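Local coordinates for protein phosphopantetheine adenylyltransferase (Archaeoglobus fulgidus, PDB 3DO8) that probably transfers the adenylyl group of ATP reversibly to 4'-phosphopantetheine, yielding dephospho-CoA and pyrophosphate in coenzyme A biosynthesis, at residues 19-22 with 23-27; 54-57 with 58-61; 91-94 with 95-98; 104-107 with 108-111. All blocks are in the same frame, centred on the assembly; numbering follows the deposited sequence.

All four contacts are local and follow one another in series along the chain; none encloses or crosses another, and none closes a long loop. Interaction 1 is the C-terminal part of helix 14-27, which links strands 3-7 and 31-36. Interaction 2 lies on helix 51-66 and touches interaction 1 where I20 CD1 packs against Y61 CD2, so the two helices meet there. Interaction 3 turns strand 89-92 into helix 97-110; L19, A23 and L26 of interaction 1 rest on its V91 and V92. Interaction 4 ends that same helix, some 18 Å from interaction 3 centre to centre, before the chain returns along strand 116-121.

Interaction 1. Residues 19-22 with 23-27; sequences LIDV and AIKLG
Two successive turns of α-helix join here through i to i+4 backbone bonds, from L19 O to A23 N, I20 O to I24 N, D21 O to K25 N and V22 O to L26 N. Helix 14-27 is the crossover helix of the β-α-β unit formed with strands 3-7 and 31-36, within the parallel-sheet fold of the cytidylyltransferase-like family. The polar side of the contact belongs to D21 and K25. The D21 carboxylate leaves with CG anti to the backbone N (chi1 -169°), which carries OD2 along the helix to the extended lysine chain; K25 NZ meets the syn lone pair of D21 OD2 at 2.6 Å in a salt bridge. D21 has further partners: OD1 accepts from Y66 OH, while OD2 is also hydrogen-bonded to Y89 OH of the second subunit. K25 NZ in turn bonds K137 O, so a buried charged pair ties the helix to the C-terminal tail and the dimer interface. A methionine at K25 would probably leave the buried D21 carboxylate without its close counter-charge and K137 O without this donor. In each of two apolar pairs the side chains lie side by side and point the same way. I20 and I24 lie towards helix 51-66, touching V62 and Y66, and V22 and L26 lie against V118 of strand 116-121. The V22–L26 pair is the looser, with V22 CG1 and L26 CD1 4.0 Å apart, whereas I20 CG2 reaches I24 CD1 at 3.6 Å.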
# COMPACT_ATOMS: atom_id res chain seq x y z
N LEU A 19 -0.03 4.60 -7.47
CA LEU A 19 -1.20 4.65 -6.60
C LEU A 19 -2.35 3.83 -7.20
O LEU A 19 -3.04 3.08 -6.51
CB LEU A 19 -1.67 6.09 -6.41
CG LEU A 19 -0.79 7.09 -5.68
CD1 LEU A 19 -1.60 8.36 -5.32
CD2 LEU A 19 -0.18 6.44 -4.46
N ILE A 20 -2.58 4.06 -8.49
CA ILE A 20 -3.67 3.39 -9.19
C ILE A 20 -3.44 1.88 -9.19
O ILE A 20 -4.40 1.09 -8.99
CB ILE A 20 -3.83 3.95 -10.64
CG1 ILE A 20 -4.42 5.36 -10.59
CG2 ILE A 20 -4.70 3.05 -11.52
CD1 ILE A 20 -4.26 6.19 -11.86
N ASP A 21 -2.19 1.45 -9.42
CA ASP A 21 -1.89 0.01 -9.46
C ASP A 21 -2.21 -0.61 -8.11
O ASP A 21 -2.81 -1.67 -8.01
CB ASP A 21 -0.42 -0.24 -9.78
CG ASP A 21 -0.13 -1.70 -10.10
OD1 ASP A 21 -0.74 -2.22 -11.06
OD2 ASP A 21 0.72 -2.32 -9.37
N VAL A 22 -1.75 0.03 -7.05
CA VAL A 22 -1.97 -0.51 -5.69
C VAL A 22 -3.50 -0.55 -5.43
O VAL A 22 -4.02 -1.54 -4.96
CB VAL A 22 -1.20 0.31 -4.60
CG1 VAL A 22 -1.69 -0.03 -3.20
CG2 VAL A 22 0.31 0.14 -4.77
N ALA A 23 -4.20 0.53 -5.75
CA ALA A 23 -5.64 0.59 -5.47
C ALA A 23 -6.39 -0.51 -6.21
O ALA A 23 -7.27 -1.14 -5.65
CB ALA A 23 -6.21 1.96 -5.83
N ILE A 24 -6.05 -0.75 -7.49
CA ILE A 24 -6.73 -1.76 -8.27
C ILE A 24 -6.39 -3.18 -7.82
O ILE A 24 -7.26 -4.06 -7.82
CB ILE A 24 -6.50 -1.56 -9.79
CG1 ILE A 24 -7.16 -0.24 -10.21
CG2 ILE A 24 -7.04 -2.74 -10.56
CD1 ILE A 24 -6.96 0.20 -11.68
N LYS A 25 -5.14 -3.41 -7.45
CA LYS A 25 -4.77 -4.69 -6.90
C LYS A 25 -5.53 -4.95 -5.60
O LYS A 25 -5.96 -6.09 -5.35
CB LYS A 25 -3.24 -4.80 -6.77
CG LYS A 25 -2.58 -5.00 -8.14
CD LYS A 25 -1.08 -4.91 -8.16
CE LYS A 25 -0.56 -5.30 -9.55
NZ LYS A 25 0.86 -4.93 -9.76
N LEU A 26 -5.75 -3.92 -4.79
CA LEU A 26 -6.47 -4.10 -3.54
C LEU A 26 -7.96 -4.29 -3.75
O LEU A 26 -8.57 -5.08 -3.02
CB LEU A 26 -6.27 -2.90 -2.59
CG LEU A 26 -4.88 -2.77 -1.97
CD1 LEU A 26 -4.78 -1.45 -1.16
CD2 LEU A 26 -4.52 -3.99 -1.11
N GLY A 27 -8.55 -3.52 -4.67
CA GLY A 27 -10.00 -3.38 -4.77
C GLY A 27 -10.67 -3.92 -6.02
O GLY A 27 -11.89 -4.06 -6.06

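Interaction 2. Residues 54-57 with 58-61; sequences RAEN and VKRY
N57 OD1 is gripped by two waters that both go on to R60, one turn further along the helix. The waters donate to N57 OD1 at 2.9 and 2.8 Å and accept from R60 NH1 at 3.0 and 2.7 Å, respectively. The amide oxygen lies at the edge of the guanidinium, near its plane, but N57 OD1 and R60 NH1 stay 3.7 Å apart and their groups are turned 50° against each other; the waters therefore do the bridging. E56 CB lies over a face of the same guanidinium, 3.9 Å from R60 NH1. E56 itself bends back at chi2 (-58°), bringing its carboxylate to K59 NZ as a salt bridge whose exact length is doubtful in the model. Beneath these side chains run i to i+4 backbone bonds, from R54 O to V58 N through to N57 O to Y61 N. On the sheet side, R54 holds D38 by a salt bridge and bonds the carbonyls of L49, T36 and T8. Helix 51-66 thus leans on the parallel sheet, with V58 against I33 of strand 31-36 and A55 and K59 against I72 of edge strand 71-75.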
# COMPACT_ATOMS: atom_id res chain seq x y z
N ARG A 54 -9.21 15.84 -17.04
CA ARG A 54 -8.45 15.06 -16.06
C ARG A 54 -9.14 13.71 -15.76
O ARG A 54 -8.50 12.66 -15.73
CB ARG A 54 -8.20 15.88 -14.78
CG ARG A 54 -7.28 17.07 -15.06
CD ARG A 54 -7.00 17.92 -13.84
NE ARG A 54 -8.13 18.74 -13.43
CZ ARG A 54 -8.86 18.57 -12.35
NH1 ARG A 54 -8.65 17.56 -11.51
NH2 ARG A 54 -9.85 19.43 -12.12
N ALA A 55 -10.45 13.75 -15.55
CA ALA A 55 -11.23 12.52 -15.33
C ALA A 55 -11.10 11.58 -16.53
O ALA A 55 -10.88 10.38 -16.35
CB ALA A 55 -12.70 12.84 -15.03
N GLU A 56 -11.23 12.10 -17.75
CA GLU A 56 -11.10 11.25 -18.94
C GLU A 56 -9.70 10.68 -19.10
O GLU A 56 -9.51 9.53 -19.50
CB GLU A 56 -11.53 11.99 -20.22
CG GLU A 56 -13.03 12.16 -20.36
CD GLU A 56 -13.80 10.81 -20.36
OE1 GLU A 56 -13.36 9.84 -21.04
OE2 GLU A 56 -14.83 10.74 -19.66
N ASN A 57 -8.69 11.48 -18.75
CA ASN A 57 -7.32 10.99 -18.79
C ASN A 57 -7.13 9.79 -17.87
O ASN A 57 -6.50 8.79 -18.24
CB ASN A 57 -6.31 12.08 -18.45
CG ASN A 57 -6.21 13.14 -19.56
OD1 ASN A 57 -6.66 12.91 -20.71
ND2 ASN A 57 -5.63 14.32 -19.22
N VAL A 58 -7.71 9.87 -16.67
CA VAL A 58 -7.62 8.75 -15.72
C VAL A 58 -8.39 7.54 -16.26
O VAL A 58 -7.89 6.42 -16.27
CB VAL A 58 -8.15 9.13 -14.34
CG1 VAL A 58 -8.23 7.88 -13.41
CG2 VAL A 58 -7.26 10.23 -13.72
N LYS A 59 -9.59 7.79 -16.75
CA LYS A 59 -10.43 6.71 -17.28
C LYS A 59 -9.74 5.98 -18.43
O LYS A 59 -9.74 4.74 -18.45
CB LYS A 59 -11.79 7.24 -17.72
CG LYS A 59 -12.70 7.52 -16.54
CD LYS A 59 -14.15 7.74 -17.00
CE LYS A 59 -14.30 9.02 -17.70
NZ LYS A 59 -15.74 9.19 -18.19
N ARG A 60 -9.13 6.73 -19.35
CA ARG A 60 -8.50 6.10 -20.51
C ARG A 60 -7.29 5.28 -20.13
O ARG A 60 -7.01 4.23 -20.72
CB ARG A 60 -8.10 7.12 -21.55
CG ARG A 60 -9.25 7.72 -22.25
CD ARG A 60 -8.76 8.43 -23.53
NE ARG A 60 -9.81 9.30 -24.05
CZ ARG A 60 -9.88 10.61 -23.83
NH1 ARG A 60 -8.96 11.22 -23.07
NH2 ARG A 60 -10.89 11.29 -24.35
N TYR A 61 -6.55 5.81 -19.16
CA TYR A 61 -5.34 5.12 -18.65
C TYR A 61 -5.73 3.78 -18.02
O TYR A 61 -5.16 2.72 -18.32
CB TYR A 61 -4.56 6.00 -17.66
CG TYR A 61 -3.48 5.19 -16.99
CD1 TYR A 61 -2.31 4.90 -17.66
CD2 TYR A 61 -3.66 4.66 -15.71
CE1 TYR A 61 -1.36 4.12 -17.10
CE2 TYR A 61 -2.69 3.87 -15.11
CZ TYR A 61 -1.52 3.60 -15.83
OH TYR A 61 -0.52 2.82 -15.34
O HOH W 1 -9.07 13.97 -21.83
O HOH W 2 -6.31 10.84 -22.56

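Interaction 3. Residues 91-94 with 95-98; sequences VVSP and ETYE
The Y97 ring meets V92 at its edge: V92 CG2 lies near the ring plane, 4.1 Å from Y97 CD1. The same ring makes a cation-pi contact with K119, and its hydroxyl is hydrogen-bonded to D121 of the second subunit. Strand 89-92 is joined to helix 97-110 through a type I β turn with P94 and E95 at its corners, the start of a β-α-β crossover. T96 N closes the turn on S93 O at 3.1 Å, approaching from well above the carbonyl plane. The side chain of T96 reaches back across it: with OG1 set between the backbone N and the carbonyl carbon (chi1 52°), OG1 accepts a nearly straight bond of 3.0 Å from S93 N and rests 3.3 Å from V92 CB. A valine at T96 would probably leave the S93 N-H without this acceptor and weaken the hold of the turn on the strand end. S93 OG adds only a weak bond from E95 N. A water joins P94 O, E98 N and E98 OE1. The chemistry is thus that of a turn pinned mainly by the T96 hydroxyl as acceptor for a backbone N-H, with S93 OG contributing weakly and one water linking the turn to the first helical turn.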
# COMPACT_ATOMS: atom_id res chain seq x y z
N VAL A 91 -5.93 4.61 -0.21
CA VAL A 91 -4.61 4.57 -0.81
C VAL A 91 -4.18 6.02 -1.06
O VAL A 91 -4.89 6.77 -1.73
CB VAL A 91 -4.58 3.78 -2.15
CG1 VAL A 91 -3.18 3.96 -2.82
CG2 VAL A 91 -4.90 2.32 -1.87
N VAL A 92 -3.02 6.37 -0.49
CA VAL A 92 -2.51 7.74 -0.50
C VAL A 92 -1.02 7.78 -0.79
O VAL A 92 -0.35 6.79 -0.75
CB VAL A 92 -2.81 8.46 0.86
CG1 VAL A 92 -4.31 8.59 1.01
CG2 VAL A 92 -2.19 7.74 2.02
N SER A 93 -0.54 8.97 -1.13
CA SER A 93 0.86 9.23 -1.36
C SER A 93 1.39 10.03 -0.19
O SER A 93 0.64 10.39 0.71
CB SER A 93 1.02 10.05 -2.63
OG SER A 93 0.61 11.37 -2.41
N PRO A 94 2.70 10.32 -0.17
CA PRO A 94 3.20 11.17 0.92
C PRO A 94 2.54 12.54 0.97
O PRO A 94 2.39 13.10 2.06
CB PRO A 94 4.70 11.28 0.62
CG PRO A 94 5.00 10.00 -0.15
CD PRO A 94 3.79 9.80 -1.02
N GLU A 95 2.06 13.02 -0.18
CA GLU A 95 1.44 14.33 -0.27
C GLU A 95 0.03 14.35 0.31
O GLU A 95 -0.48 15.42 0.70
CB GLU A 95 1.36 14.80 -1.73
CG GLU A 95 2.71 15.09 -2.36
CD GLU A 95 2.59 15.61 -3.79
OE1 GLU A 95 1.45 15.87 -4.26
OE2 GLU A 95 3.65 15.77 -4.46
N THR A 96 -0.59 13.17 0.38
CA THR A 96 -1.99 13.08 0.85
C THR A 96 -2.12 12.27 2.16
O THR A 96 -3.23 12.08 2.69
CB THR A 96 -2.90 12.53 -0.26
OG1 THR A 96 -2.36 11.30 -0.78
CG2 THR A 96 -3.01 13.53 -1.41
N TYR A 97 -1.00 11.86 2.73
CA TYR A 97 -1.03 11.04 3.95
C TYR A 97 -1.54 11.80 5.18
O TYR A 97 -2.33 11.28 5.97
CB TYR A 97 0.35 10.44 4.19
CG TYR A 97 0.48 9.60 5.43
CD1 TYR A 97 -0.20 8.40 5.57
CD2 TYR A 97 1.29 9.98 6.46
CE1 TYR A 97 -0.09 7.63 6.71
CE2 TYR A 97 1.42 9.22 7.60
CZ TYR A 97 0.73 8.04 7.72
OH TYR A 97 0.87 7.29 8.86
N GLU A 98 -1.11 13.06 5.35
CA GLU A 98 -1.61 13.82 6.49
C GLU A 98 -3.13 13.95 6.42
O GLU A 98 -3.82 13.88 7.46
CB GLU A 98 -0.93 15.19 6.56
CG GLU A 98 0.50 15.07 7.06
CD GLU A 98 1.32 16.35 6.87
OE1 GLU A 98 1.56 16.74 5.71
OE2 GLU A 98 1.71 16.95 7.88
O HOH W 3 0.74 14.70 3.73

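Interaction 4. Residues 104-107 with 108-111; sequences NQKR and EELG
K106 and E109 form a salt bridge across one turn at the end of helix 97-110, with K106 NZ 3.1 Å from E109 OE1. The ammonium comes on the syn side of that oxygen but 32° out of the carboxylate plane. It arrives there because the lysine bends at chi2 (-73°), while the glutamate runs extended. The side chain of L110 lies over the backbone of K106, its CG 3.2 Å from K106 O. Regular i to i+4 backbone bonds set the spacing of these side chains: E108 N to N104 O at 2.9 Å, E109 N to Q105 O at 3.0 Å and L110 N to K106 O at 2.9 Å. Further on the pattern frays. The bonds from L110 N and G111 N to R107 O are weak, and the helix ends in a Schellman motif with G111 at C-prime, where K112 N also turns back to R107 O and G111 N makes a weak bond to E108 O. At the positive phi of G111 a side chain would jam against the carbonyl of L110. The R107 guanidinium ties this end to the rest of the fold, bonded to R113 O, T82 O and V85 O and salt-bridged to D86. N104 ND2 likewise bonds I115 O, and N104 packs on M123 of the second subunit. The contact therefore closes the helix between strands 89-92 and 116-121, anchored to the connections that precede each of them.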
# COMPACT_ATOMS: atom_id res chain seq x y z
N ASN A 104 -9.38 9.82 9.23
CA ASN A 104 -9.68 8.85 10.28
C ASN A 104 -10.02 9.53 11.60
O ASN A 104 -10.88 9.06 12.33
CB ASN A 104 -8.55 7.84 10.47
CG ASN A 104 -8.69 6.65 9.55
OD1 ASN A 104 -9.82 6.39 9.03
ND2 ASN A 104 -7.62 5.89 9.36
N GLN A 105 -9.38 10.68 11.88
CA GLN A 105 -9.67 11.42 13.13
C GLN A 105 -11.12 11.86 13.12
O GLN A 105 -11.86 11.65 14.11
CB GLN A 105 -8.75 12.62 13.29
CG GLN A 105 -7.36 12.22 13.65
CD GLN A 105 -6.35 13.34 13.53
OE1 GLN A 105 -6.69 14.48 13.17
NE2 GLN A 105 -5.09 13.02 13.83
N LYS A 106 -11.55 12.41 11.98
CA LYS A 106 -12.94 12.87 11.85
C LYS A 106 -13.93 11.71 11.83
O LYS A 106 -15.03 11.83 12.37
CB LYS A 106 -13.14 13.75 10.62
CG LYS A 106 -12.49 15.08 10.74
CD LYS A 106 -13.28 15.94 11.71
CE LYS A 106 -12.57 17.17 12.05
NZ LYS A 106 -13.33 17.83 13.15
N ARG A 107 -13.58 10.63 11.15
CA ARG A 107 -14.44 9.46 11.20
C ARG A 107 -14.64 9.02 12.65
O ARG A 107 -15.76 8.74 13.07
CB ARG A 107 -13.89 8.32 10.35
CG ARG A 107 -14.08 8.58 8.86
CD ARG A 107 -13.52 7.49 8.00
NE ARG A 107 -14.24 6.22 8.13
CZ ARG A 107 -15.27 5.80 7.38
NH1 ARG A 107 -15.76 6.55 6.42
NH2 ARG A 107 -15.80 4.59 7.59
N GLU A 108 -13.56 8.99 13.42
CA GLU A 108 -13.72 8.57 14.83
C GLU A 108 -14.63 9.54 15.58
O GLU A 108 -15.48 9.11 16.38
CB GLU A 108 -12.38 8.42 15.53
CG GLU A 108 -12.54 7.85 16.96
CD GLU A 108 -11.21 7.41 17.59
OE1 GLU A 108 -10.15 7.75 17.06
OE2 GLU A 108 -11.26 6.73 18.65
N GLU A 109 -14.48 10.83 15.33
CA GLU A 109 -15.33 11.82 15.99
C GLU A 109 -16.81 11.66 15.63
O GLU A 109 -17.70 11.94 16.45
CB GLU A 109 -14.89 13.25 15.65
CG GLU A 109 -13.53 13.61 16.21
CD GLU A 109 -13.10 15.01 15.84
OE1 GLU A 109 -13.94 15.83 15.39
OE2 GLU A 109 -11.89 15.31 16.03
N LEU A 110 -17.08 11.28 14.38
CA LEU A 110 -18.43 11.17 13.86
C LEU A 110 -19.11 9.84 14.22
O LEU A 110 -20.35 9.74 14.16
CB LEU A 110 -18.43 11.32 12.35
CG LEU A 110 -18.05 12.72 11.85
CD1 LEU A 110 -17.87 12.63 10.33
CD2 LEU A 110 -19.09 13.77 12.27
N GLY A 111 -18.32 8.85 14.59
CA GLY A 111 -18.83 7.52 14.92
C GLY A 111 -18.81 6.57 13.75
O GLY A 111 -19.70 5.71 13.62